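Local coordinates for protein glycoside hydrolase family 31 (Trueperella pyogenes, PDB 5I0F) that degrades the cyclic tetrasaccharide cycloalternan, probably by hydrolysing its alpha-glucosidic linkages through a covalent glycosyl-enzyme intermediate, at residues Ala35-Ser38 against Arg43-Cys46; Tyr108-Ala111 against Arg117-Thr120; Ala638-Cys643 against Lys648-Ala653. One frame throughout, in Å; residues are numbered along the deposited sequence.

Contact 1 (Ala35-Ser38 against Arg43-Cys46)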
loop_
_atom_site.group_PDB
_atom_site.type_symbol
_atom_site.label_atom_id
_atom_site.label_comp_id
_atom_site.label_asym_id
_atom_site.label_seq_id
_atom_site.Cartn_x
_atom_site.Cartn_y
_atom_site.Cartn_z
ATOM N N ALA A 35 26.021 16.272 7.357
ATOM C CA ALA A 35 25.547 16.918 8.589
ATOM C C ALA A 35 24.866 18.216 8.211
ATOM O O ALA A 35 25.159 18.780 7.161
ATOM C CB ALA A 35 26.706 17.176 9.548
ATOM N N THR A 36 23.937 18.671 9.048
ATOM C CA THR A 36 23.309 19.960 8.863
ATOM C C THR A 36 23.562 20.857 10.088
ATOM O O THR A 36 23.827 20.374 11.198
ATOM C CB THR A 36 21.791 19.852 8.631
ATOM O OG1 THR A 36 21.169 19.306 9.795
ATOM C CG2 THR A 36 21.481 18.961 7.426
ATOM N N THR A 37 23.493 22.157 9.843
ATOM C CA THR A 37 23.565 23.170 10.873
ATOM C C THR A 37 22.228 23.916 10.936
ATOM O O THR A 37 21.628 24.210 9.899
ATOM C CB THR A 37 24.714 24.151 10.590
ATOM O OG1 THR A 37 24.530 24.758 9.304
ATOM C CG2 THR A 37 26.042 23.417 10.576
ATOM N N SER A 38 21.777 24.202 12.158
ATOM C CA SER A 38 20.514 24.910 12.396
ATOM C C SER A 38 20.593 26.363 11.954
ATOM O O SER A 38 19.614 26.923 11.461
ATOM C CB SER A 38 20.113 24.849 13.878
ATOM O OG SER A 38 21.033 25.556 14.699
ATOM N N ARG A 43 32.040 27.381 7.925
ATOM C CA ARG A 43 32.921 26.227 7.825
ATOM C C ARG A 43 32.338 25.067 8.634
ATOM O O ARG A 43 31.721 25.273 9.667
ATOM C CB ARG A 43 34.301 26.607 8.373
ATOM C CG ARG A 43 35.396 25.568 8.221
ATOM C CD ARG A 43 36.729 26.083 8.771
ATOM N NE ARG A 43 36.723 26.160 10.244
ATOM C CZ ARG A 43 37.341 27.088 10.998
ATOM N NH1 ARG A 43 38.033 28.100 10.459
ATOM N NH2 ARG A 43 37.243 27.023 12.330
ATOM N N MET A 44 32.551 23.858 8.143
ATOM C CA MET A 44 32.259 22.639 8.856
ATOM C C MET A 44 33.347 21.615 8.553
ATOM O O MET A 44 33.703 21.413 7.379
ATOM C CB MET A 44 30.928 22.079 8.380
ATOM C CG MET A 44 29.747 22.484 9.221
ATOM S SD MET A 44 29.596 21.330 10.597
ATOM C CE MET A 44 28.802 19.984 9.718
ATOM N N ARG A 45 33.848 20.959 9.596
ATOM C CA ARG A 45 34.846 19.915 9.435
ATOM C C ARG A 45 34.428 18.650 10.147
ATOM O O ARG A 45 33.767 18.694 11.179
ATOM C CB ARG A 45 36.217 20.400 9.929
ATOM C CG ARG A 45 36.721 21.567 9.091
ATOM C CD ARG A 45 38.103 22.079 9.446
ATOM N NE ARG A 45 38.239 22.376 10.866
ATOM C CZ ARG A 45 39.057 23.290 11.388
ATOM N NH1 ARG A 45 39.076 23.440 12.713
ATOM N NH2 ARG A 45 39.832 24.072 10.624
ATOM N N CYS A 46 34.783 17.519 9.555
ATOM C CA CYS A 46 34.563 16.208 10.154
ATOM C C CYS A 46 35.911 15.659 10.608
ATOM O O CYS A 46 36.827 15.483 9.790
ATOM C CB CYS A 46 33.937 15.256 9.133
ATOM S SG CYS A 46 33.558 13.634 9.822
#

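Contact 2 (Tyr108-Ala111 against Arg117-Thr120)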
loop_
_atom_site.group_PDB
_atom_site.type_symbol
_atom_site.label_atom_id
_atom_site.label_comp_id
_atom_site.label_asym_id
_atom_site.label_seq_id
_atom_site.Cartn_x
_atom_site.Cartn_y
_atom_site.Cartn_z
ATOM N N TYR A 108 33.357 13.129 14.759
ATOM C CA TYR A 108 32.553 14.243 15.225
ATOM C C TYR A 108 32.699 15.417 14.274
ATOM O O TYR A 108 33.595 15.431 13.423
ATOM C CB TYR A 108 32.919 14.615 16.663
ATOM C CG TYR A 108 34.285 15.271 16.861
ATOM C CD1 TYR A 108 34.431 16.649 16.782
ATOM C CD2 TYR A 108 35.419 14.502 17.158
ATOM C CE1 TYR A 108 35.671 17.252 16.969
ATOM C CE2 TYR A 108 36.662 15.097 17.345
ATOM C CZ TYR A 108 36.770 16.470 17.252
ATOM O OH TYR A 108 37.976 17.073 17.421
ATOM N N PHE A 109 31.814 16.388 14.422
ATOM C CA PHE A 109 31.775 17.554 13.552
ATOM C C PHE A 109 32.058 18.819 14.336
ATOM O O PHE A 109 31.712 18.904 15.507
ATOM C CB PHE A 109 30.413 17.666 12.893
ATOM C CG PHE A 109 30.038 16.451 12.098
ATOM C CD1 PHE A 109 30.464 16.312 10.776
ATOM C CD2 PHE A 109 29.287 15.440 12.668
ATOM C CE1 PHE A 109 30.113 15.187 10.041
ATOM C CE2 PHE A 109 28.958 14.308 11.952
ATOM C CZ PHE A 109 29.367 14.183 10.635
ATOM N N GLU A 110 32.656 19.790 13.662
ATOM C CA GLU A 110 32.926 21.085 14.228
ATOM C C GLU A 110 32.567 22.162 13.208
ATOM O O GLU A 110 33.065 22.141 12.077
ATOM C CB GLU A 110 34.395 21.153 14.609
ATOM C CG GLU A 110 34.742 22.218 15.611
ATOM C CD GLU A 110 36.238 22.335 15.787
ATOM O OE1 GLU A 110 36.772 21.716 16.723
ATOM O OE2 GLU A 110 36.879 23.010 14.957
ATOM N N ALA A 111 31.709 23.104 13.604
ATOM C CA ALA A 111 31.273 24.189 12.725
ATOM C C ALA A 111 31.697 25.537 13.279
ATOM O O ALA A 111 31.805 25.697 14.493
ATOM C CB ALA A 111 29.757 24.162 12.579
ATOM N N ARG A 117 30.987 31.611 16.553
ATOM C CA ARG A 117 30.920 30.561 17.586
ATOM C C ARG A 117 31.369 29.244 16.981
ATOM O O ARG A 117 31.067 28.954 15.822
ATOM C CB ARG A 117 29.506 30.368 18.117
ATOM C CG ARG A 117 28.953 31.501 18.970
ATOM C CD ARG A 117 27.461 31.290 19.179
ATOM N NE ARG A 117 26.717 31.554 17.944
ATOM C CZ ARG A 117 25.674 30.865 17.470
ATOM N NH1 ARG A 117 25.190 29.777 18.074
ATOM N NH2 ARG A 117 25.100 31.279 16.346
ATOM N N THR A 118 32.083 28.454 17.777
ATOM C CA THR A 118 32.450 27.093 17.438
ATOM C C THR A 118 31.402 26.175 18.032
ATOM O O THR A 118 31.133 26.234 19.233
ATOM C CB THR A 118 33.845 26.741 17.971
ATOM O OG1 THR A 118 34.794 27.610 17.343
ATOM C CG2 THR A 118 34.217 25.301 17.659
ATOM N N GLU A 119 30.777 25.371 17.182
ATOM C CA GLU A 119 29.871 24.321 17.631
ATOM C C GLU A 119 30.497 22.969 17.353
ATOM O O GLU A 119 31.142 22.782 16.323
ATOM C CB GLU A 119 28.511 24.450 16.940
ATOM C CG GLU A 119 27.680 25.581 17.533
ATOM C CD GLU A 119 26.279 25.687 16.953
ATOM O OE1 GLU A 119 25.435 26.320 17.621
ATOM O OE2 GLU A 119 26.011 25.153 15.849
ATOM N N THR A 120 30.295 22.042 18.284
ATOM C CA THR A 120 30.866 20.713 18.204
ATOM C C THR A 120 29.780 19.686 18.488
ATOM O O THR A 120 29.022 19.832 19.441
ATOM C CB THR A 120 32.025 20.540 19.206
ATOM O OG1 THR A 120 32.987 21.583 19.011
ATOM C CG2 THR A 120 32.717 19.207 18.990
HETATM O O HOH W 1 35.629 21.335 19.192
#

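Contact 3 (Ala638-Cys643 against Lys648-Ala653)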
loop_
_atom_site.group_PDB
_atom_site.type_symbol
_atom_site.label_atom_id
_atom_site.label_comp_id
_atom_site.label_asym_id
_atom_site.label_seq_id
_atom_site.Cartn_x
_atom_site.Cartn_y
_atom_site.Cartn_z
ATOM N N ALA A 638 -20.761 -17.159 -4.912
ATOM C CA ALA A 638 -20.432 -18.591 -4.953
ATOM C C ALA A 638 -18.931 -18.835 -5.218
ATOM O O ALA A 638 -18.316 -19.696 -4.568
ATOM C CB ALA A 638 -21.280 -19.327 -5.975
ATOM N N GLN A 639 -18.351 -18.082 -6.149
ATOM C CA GLN A 639 -16.942 -18.280 -6.503
ATOM C C GLN A 639 -16.013 -17.868 -5.351
ATOM O O GLN A 639 -15.002 -18.538 -5.103
ATOM C CB GLN A 639 -16.575 -17.519 -7.770
ATOM C CG GLN A 639 -17.234 -18.086 -9.023
ATOM C CD GLN A 639 -16.753 -19.492 -9.327
ATOM O OE1 GLN A 639 -15.551 -19.773 -9.278
ATOM N NE2 GLN A 639 -17.680 -20.377 -9.640
ATOM N N THR A 640 -16.382 -16.799 -4.652
ATOM C CA THR A 640 -15.674 -16.400 -3.426
ATOM C C THR A 640 -15.705 -17.490 -2.349
ATOM O O THR A 640 -14.675 -17.816 -1.757
ATOM C CB THR A 640 -16.238 -15.096 -2.863
ATOM O OG1 THR A 640 -16.000 -14.040 -3.794
ATOM C CG2 THR A 640 -15.586 -14.752 -1.520
ATOM N N ARG A 641 -16.880 -18.040 -2.080
ATOM C CA ARG A 641 -16.977 -19.189 -1.169
ATOM C C ARG A 641 -16.050 -20.330 -1.609
ATOM O O ARG A 641 -15.334 -20.907 -0.789
ATOM C CB ARG A 641 -18.431 -19.700 -1.052
ATOM C CG ARG A 641 -19.330 -18.782 -0.240
ATOM C CD ARG A 641 -20.689 -19.425 0.057
ATOM N NE ARG A 641 -21.558 -19.631 -1.135
ATOM C CZ ARG A 641 -22.782 -19.110 -1.332
ATOM N NH1 ARG A 641 -23.367 -18.319 -0.415
ATOM N NH2 ARG A 641 -23.445 -19.380 -2.471
ATOM N N GLN A 642 -16.076 -20.657 -2.899
ATOM C CA GLN A 642 -15.162 -21.665 -3.434
ATOM C C GLN A 642 -13.694 -21.284 -3.225
ATOM O O GLN A 642 -12.902 -22.132 -2.826
ATOM C CB GLN A 642 -15.431 -21.969 -4.920
ATOM C CG GLN A 642 -16.578 -22.940 -5.131
ATOM C CD GLN A 642 -16.227 -24.345 -4.666
ATOM O OE1 GLN A 642 -15.189 -24.902 -5.064
ATOM N NE2 GLN A 642 -17.073 -24.926 -3.807
ATOM N N CYS A 643 -13.348 -20.027 -3.478
ATOM C CA CYS A 643 -11.978 -19.541 -3.248
ATOM C C CYS A 643 -11.481 -19.724 -1.811
ATOM O O CYS A 643 -10.300 -19.971 -1.596
ATOM C CB CYS A 643 -11.841 -18.054 -3.607
ATOM S SG CYS A 643 -11.976 -17.685 -5.375
ATOM N N LYS A 648 -7.535 -20.526 -4.120
ATOM C CA LYS A 648 -7.332 -19.760 -5.337
ATOM C C LYS A 648 -7.805 -18.280 -5.230
ATOM O O LYS A 648 -8.696 -17.946 -4.435
ATOM C CB LYS A 648 -8.049 -20.427 -6.495
ATOM C CG LYS A 648 -7.473 -21.779 -6.863
ATOM C CD LYS A 648 -8.094 -22.249 -8.162
ATOM C CE LYS A 648 -7.737 -23.673 -8.475
ATOM N NZ LYS A 648 -8.467 -24.064 -9.699
ATOM N N PRO A 649 -7.208 -17.392 -6.027
ATOM C CA PRO A 649 -7.721 -16.031 -6.145
ATOM C C PRO A 649 -9.086 -15.982 -6.837
ATOM O O PRO A 649 -9.452 -16.919 -7.532
ATOM C CB PRO A 649 -6.687 -15.332 -7.032
ATOM C CG PRO A 649 -5.510 -16.235 -7.099
ATOM C CD PRO A 649 -5.991 -17.609 -6.823
ATOM N N LEU A 650 -9.810 -14.889 -6.653
ATOM C CA LEU A 650 -11.030 -14.623 -7.423
ATOM C C LEU A 650 -10.612 -13.929 -8.711
ATOM O O LEU A 650 -10.953 -14.375 -9.784
ATOM C CB LEU A 650 -12.019 -13.774 -6.633
ATOM C CG LEU A 650 -13.341 -13.425 -7.307
ATOM C CD1 LEU A 650 -14.175 -14.677 -7.534
ATOM C CD2 LEU A 650 -14.109 -12.438 -6.445
ATOM N N MET A 651 -9.842 -12.850 -8.591
ATOM C CA MET A 651 -9.195 -12.209 -9.740
ATOM C C MET A 651 -7.880 -12.920 -9.972
ATOM O O MET A 651 -6.913 -12.715 -9.240
ATOM C CB MET A 651 -8.990 -10.714 -9.475
ATOM C CG MET A 651 -8.395 -9.945 -10.634
ATOM S SD MET A 651 -8.529 -8.170 -10.325
ATOM C CE MET A 651 -7.926 -7.507 -11.881
ATOM N N ARG A 652 -7.866 -13.789 -10.987
ATOM C CA ARG A 652 -7.001 -14.974 -10.966
ATOM C C ARG A 652 -6.108 -15.014 -12.191
ATOM O O ARG A 652 -6.592 -15.141 -13.313
ATOM C CB ARG A 652 -7.868 -16.247 -10.886
ATOM C CG ARG A 652 -7.117 -17.578 -10.861
ATOM C CD ARG A 652 -8.088 -18.762 -10.909
ATOM N NE ARG A 652 -9.079 -18.651 -9.829
ATOM C CZ ARG A 652 -10.111 -19.474 -9.653
ATOM N NH1 ARG A 652 -10.299 -20.508 -10.462
ATOM N NH2 ARG A 652 -10.943 -19.269 -8.641
ATOM N N ALA A 653 -4.800 -14.930 -11.985
ATOM C CA ALA A 653 -3.866 -15.112 -13.089
ATOM C C ALA A 653 -4.120 -16.446 -13.804
ATOM O O ALA A 653 -4.571 -17.428 -13.207
ATOM C CB ALA A 653 -2.452 -15.045 -12.600
HETATM O O HOH W 2 -13.554 -19.836 -7.399
#

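Contact 1 (Ala35-Ser38 against Arg43-Cys46)
Ala35 and Thr37 meet Met44 in a buried, wholly apolar contact between two facing parts of a curled antiparallel sheet in the N-terminal beta domain. Strand 31-37 and strand 41-49 follow each other closely in the chain but do not pair. The chain instead passes through a short loop from one part of the sheet to the other, and the two strands meet through side chains, as in a beta arch. Their backbones stay well apart, with Ala35 CA and Met44 CA separated by 8.8 Å.

Met44 bridges most of this gap. Its chain is folded rather than extended, bent at both chi2 (-86°) and chi3 (-79°), and this curl brings the terminal methyl back towards the start of the opposite segment. There Met44 CE lies 3.5 Å from Ala35 CB, the closest approach of the contact. The tip of Thr37 meets the middle of the same side chain: its methyl CG2 is 4.1 Å from Met44 CG and equally far from the sulfur, a looser fit than that at Ala35. Ala35 and Thr37, two positions apart on one side of their strand, thus hold Met44 at its methyl and at its CG-SD segment. With chi1 at 58°, the Thr37 hydroxyl turns aside to hydrogen-bond Gly39 O in the connecting loop, and the methyl is what faces the core.

Trp93 of strand 91-97, which lies beside strand 31-37, touches both Thr37 and Met44. Met59 of strand 54-62, on one flank of strand 41-49, packs on Met44. Ile2 of the short strand 2-3 also touches Met44, as does Ala111 of strand 105-113. That last strand runs on the other flank of strand 41-49, and its Phe109 reaches across to Ala35.

Contact 2 (Tyr108-Ala111 against Arg117-Thr120)
Ala111 and Glu119 form an antiparallel hydrogen-bonded pair, joined by two nearly straight backbone bonds. Ala111 N donates to Glu119 O at 2.8 Å, and the return bond, Glu119 N to Ala111 O, is 2.9 Å long. The neighbouring Glu110-Thr120 pair is non-hydrogen-bonded, and its alpha carbons approach to 4.5 Å. Carbonyl oxygens also take CA-H...O contacts, the shortest from Glu110 CA to Glu119 O at 3.2 Å.

A water ties the side chains of this second pair together. It donates to Glu110 OE1 at 2.7 Å and also hydrogen-bonds Thr120 OG1, while the other carboxylate oxygen of Glu110 forms a salt bridge with Arg45 of strand 41-49. The carboxylate is therefore held from two directions, which would fix its rotation. Glu119 projects on the opposite face with Ala111; its carboxylate is bound by the amino terminus at Met1, and Arg117, which is also salt-bridged to Asp115, reaches Glu119 OE1 with NH1 in a further salt bridge.

Outward from the bonds, threonine methyls pack against the Glu110 stem and the Tyr108 ring. Glu110 CG is placed anti to the backbone N (chi1 -160°), which sets the stem of the side chain across Thr118, with Glu110 CG 3.7 Å from Thr118 CG2. At the other end Thr120 CG2 comes obliquely to the Tyr108 ring, 3.8 Å from Tyr108 CD1; that ring is also stacked with Phe47. Phe109, whose ring turns away into the core, continues the backbone pairing to Ser121. This is an antiparallel beta hairpin, strands 105-113 and 118-126, with an outer face carrying Tyr108, Glu110, Thr118 and Thr120, and with Phe109 and Ala111 facing the interior of the N-terminal beta domain.

Contact 3 (Ala638-Cys643 against Lys648-Ala653)
Cys643 points from the helix into the extended loop segment of Lys648 and Pro649, its CB 3.3 Å from Lys648 O and its sulfur 3.4 Å from Pro649 O. The sulfur also lies at the edge of the Arg652 guanidinium, near its plane and 3.8 Å from Arg652 NH2. A bend at chi3 (-54°) turns the guanidinium back so that its edge meets Pro649 O, to which both NE and NH2 donate, at 2.9 Å from Arg652 NE. Lys648 CD lies over the rim of one of its faces. Water 2 accepts from Arg652 NH2 in the same plane and donates to Gln639 O and to Gln639 OE1, which also accepts from the backbone N of Asp675. Asp657 and Asp675 hold the remaining arginine nitrogen.

Leu650 spreads its methyls over Gln639 and Thr640. CD1 rests 3.7 Å from Gln639 CB; the Leu650 and Thr640 side chains cross obliquely, CD2 3.6 Å from Thr640 OG1, which is hydrogen-bonded to Leu636 O. The last turns of helix 617-646 thus pack on the loop into strand 651-652, an edge strand of the C-terminal antiparallel sheet, where the TIM-barrel part of this family 31 enzyme passes into its C-terminal domain.

In the fold
Contacts 1 and 2 belong to one structural unit, the N-terminal beta domain, with centres 7 Å apart. Strands 41-49 and 105-113 are neighbours, and Met44 SD of contact 1 packs 3.5 Å from Ala111 CB of contact 2; the Arg45-Glu110 salt bridge joins them on the other face. Contact 3 lies on the opposite side of the chain's centre, its centre about 58 Å from that of contact 1 and 63 Å from that of contact 2, where the barrel meets the C-terminal domain. None of the segments supplies a residue of the glycan pockets, which include Trp429, Asp532 and Phe594, but the side chain of Thr118 in contact 2 lies about 5 Å from a bound calcium ion.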